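PDB 6XNU: CBS domain-containing protein from Listeria monocytogenes, which binds the second messenger c-di-AMP, probably through its CBS domains, and takes part in controlling (p)ppGpp and c-di-AMP levels. Local coordinates for residues A38-G43 with L97-V102. Sequence-based numbering, arbitrary orientation.
Sequences AHVQLG and LKVEDV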
loop_
_atom_site.group_PDB
_atom_site.type_symbol
_atom_site.label_atom_id
_atom_site.label_comp_id
_atom_site.label_asym_id
_atom_site.label_seq_id
_atom_site.Cartn_x
_atom_site.Cartn_y
_atom_site.Cartn_z
ATOM N N ALA A 38 11.930 6.500 1.726
ATOM C CA ALA A 38 12.479 6.123 3.020
ATOM C C ALA A 38 12.987 4.688 2.972
ATOM O O ALA A 38 12.503 3.857 2.194
ATOM C CB ALA A 38 11.427 6.272 4.115
ATOM N N HIS A 39 14.003 4.409 3.790
ATOM C CA HIS A 39 14.541 3.061 3.897
ATOM C C HIS A 39 14.942 2.795 5.339
ATOM O O HIS A 39 15.031 3.708 6.162
ATOM C CB HIS A 39 15.747 2.840 2.960
ATOM C CG HIS A 39 16.977 3.605 3.348
ATOM N ND1 HIS A 39 17.326 4.802 2.759
ATOM C CD2 HIS A 39 17.952 3.333 4.248
ATOM C CE1 HIS A 39 18.461 5.236 3.283
ATOM N NE2 HIS A 39 18.863 4.363 4.190
ATOM N N VAL A 40 15.183 1.520 5.636
ATOM C CA VAL A 40 15.836 1.123 6.872
ATOM C C VAL A 40 17.113 0.374 6.502
ATOM O O VAL A 40 17.352 0.045 5.336
ATOM C CB VAL A 40 14.924 0.262 7.768
ATOM C CG1 VAL A 40 13.814 1.117 8.343
ATOM C CG2 VAL A 40 14.344 -0.889 6.970
ATOM N N GLN A 41 17.940 0.117 7.512
ATOM C CA GLN A 41 19.235 -0.522 7.331
ATOM C C GLN A 41 19.255 -1.873 8.033
ATOM O O GLN A 41 18.611 -2.050 9.071
ATOM C CB GLN A 41 20.373 0.342 7.902
ATOM C CG GLN A 41 20.478 1.745 7.337
ATOM C CD GLN A 41 21.310 2.648 8.228
ATOM O OE1 GLN A 41 21.932 3.604 7.766
ATOM N NE2 GLN A 41 21.329 2.341 9.523
ATOM N N LEU A 42 20.013 -2.826 7.474
ATOM C CA LEU A 42 20.270 -4.064 8.202
ATOM C C LEU A 42 20.735 -3.744 9.616
ATOM O O LEU A 42 21.551 -2.841 9.831
ATOM C CB LEU A 42 21.330 -4.913 7.493
ATOM C CG LEU A 42 21.029 -5.404 6.084
ATOM C CD1 LEU A 42 22.271 -6.030 5.451
ATOM C CD2 LEU A 42 19.870 -6.392 6.082
ATOM N N GLY A 43 20.210 -4.484 10.583
ATOM C CA GLY A 43 20.544 -4.259 11.970
ATOM C C GLY A 43 19.638 -3.291 12.700
ATOM O O GLY A 43 19.646 -3.271 13.937
ATOM N N LEU A 97 13.971 -7.587 17.831
ATOM C CA LEU A 97 14.049 -8.183 16.509
ATOM C C LEU A 97 14.636 -7.175 15.526
ATOM O O LEU A 97 14.485 -5.963 15.699
ATOM C CB LEU A 97 12.666 -8.638 16.040
ATOM C CG LEU A 97 12.022 -9.772 16.842
ATOM C CD1 LEU A 97 10.514 -9.580 16.935
ATOM C CD2 LEU A 97 12.361 -11.104 16.191
ATOM N N LYS A 98 15.328 -7.693 14.514
ATOM C CA LYS A 98 15.995 -6.894 13.491
ATOM C C LYS A 98 15.210 -6.948 12.189
ATOM O O LYS A 98 14.502 -7.919 11.915
ATOM C CB LYS A 98 17.416 -7.398 13.226
ATOM C CG LYS A 98 18.310 -7.492 14.452
ATOM C CD LYS A 98 18.237 -6.220 15.255
ATOM C CE LYS A 98 19.513 -5.996 16.045
ATOM N NZ LYS A 98 19.444 -4.673 16.717
ATOM N N VAL A 99 15.369 -5.907 11.366
ATOM C CA VAL A 99 14.608 -5.850 10.116
ATOM C C VAL A 99 14.914 -7.055 9.237
ATOM O O VAL A 99 14.025 -7.591 8.560
ATOM C CB VAL A 99 14.874 -4.525 9.371
ATOM C CG1 VAL A 99 14.237 -3.357 10.113
ATOM C CG2 VAL A 99 16.375 -4.305 9.155
ATOM N N GLU A 100 16.173 -7.499 9.214
ATOM C CA GLU A 100 16.506 -8.608 8.327
ATOM C C GLU A 100 15.842 -9.906 8.770
ATOM O O GLU A 100 15.733 -10.839 7.964
ATOM C CB GLU A 100 18.022 -8.779 8.245
ATOM C CG GLU A 100 18.671 -9.055 9.587
ATOM C CD GLU A 100 19.206 -7.802 10.259
ATOM O OE1 GLU A 100 18.662 -6.697 10.038
ATOM O OE2 GLU A 100 20.181 -7.924 11.027
ATOM N N ASP A 101 15.375 -9.961 10.021
ATOM C CA ASP A 101 14.685 -11.141 10.541
ATOM C C ASP A 101 13.316 -11.330 9.904
ATOM O O ASP A 101 12.838 -12.466 9.803
ATOM C CB ASP A 101 14.515 -11.048 12.064
ATOM C CG ASP A 101 15.842 -11.071 12.828
ATOM O OD1 ASP A 101 16.839 -11.616 12.303
ATOM O OD2 ASP A 101 15.867 -10.547 13.969
ATOM N N VAL A 102 12.661 -10.247 9.479
ATOM C CA VAL A 102 11.294 -10.326 8.987
ATOM C C VAL A 102 11.136 -9.838 7.555
ATOM O O VAL A 102 10.084 -10.081 6.951
ATOM C CB VAL A 102 10.312 -9.561 9.905
ATOM C CG1 VAL A 102 10.582 -9.890 11.363
ATOM C CG2 VAL A 102 10.402 -8.067 9.668
#
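The flat carboxylate of Glu100 has CB and CD2 of Leu42 over one face and CB and CG of Lys98 over the other. The N-H of Gly43 comes in near its edge, at OE1, with N to OE1 at 2.8 Å. The bond is nearly straight (170°) and arrives on the syn side, 19° out of the carboxylate plane. CG of Glu100 sits between its backbone N and carbonyl carbon (chi1 59°), and the chain bends at chi2, which turns CD toward Gly43 N. CD2 of Leu42 packs on CB of Glu100 at 3.7 Å, the two side chains crossing at a slant. The carbonyl of Gly43 is taken by Lys98, whose NZ lies 3.1 Å from Gly43 O. The backbone conformation of Gly43 would jam a CB against the preceding carbonyl O. The two methyls of Val99 divide the work. CG2 lies 3.2 Å from Gln41 O, and CG1 meets CG2 of Val40 at 4.0 Å. Within 97-102, Asp101 OD2 holds the N-H of Lys98 at the start of the short helix, from above its carboxylate plane. The contact joins the end of edge strand 40-41 to the short helix 99-102. Both valines reach the core of the CBS fold, where Val63 of strand 60-64 and Ile74 of strand 70-75 touch them, and Ala49 of helix 46-56 packs on Val99.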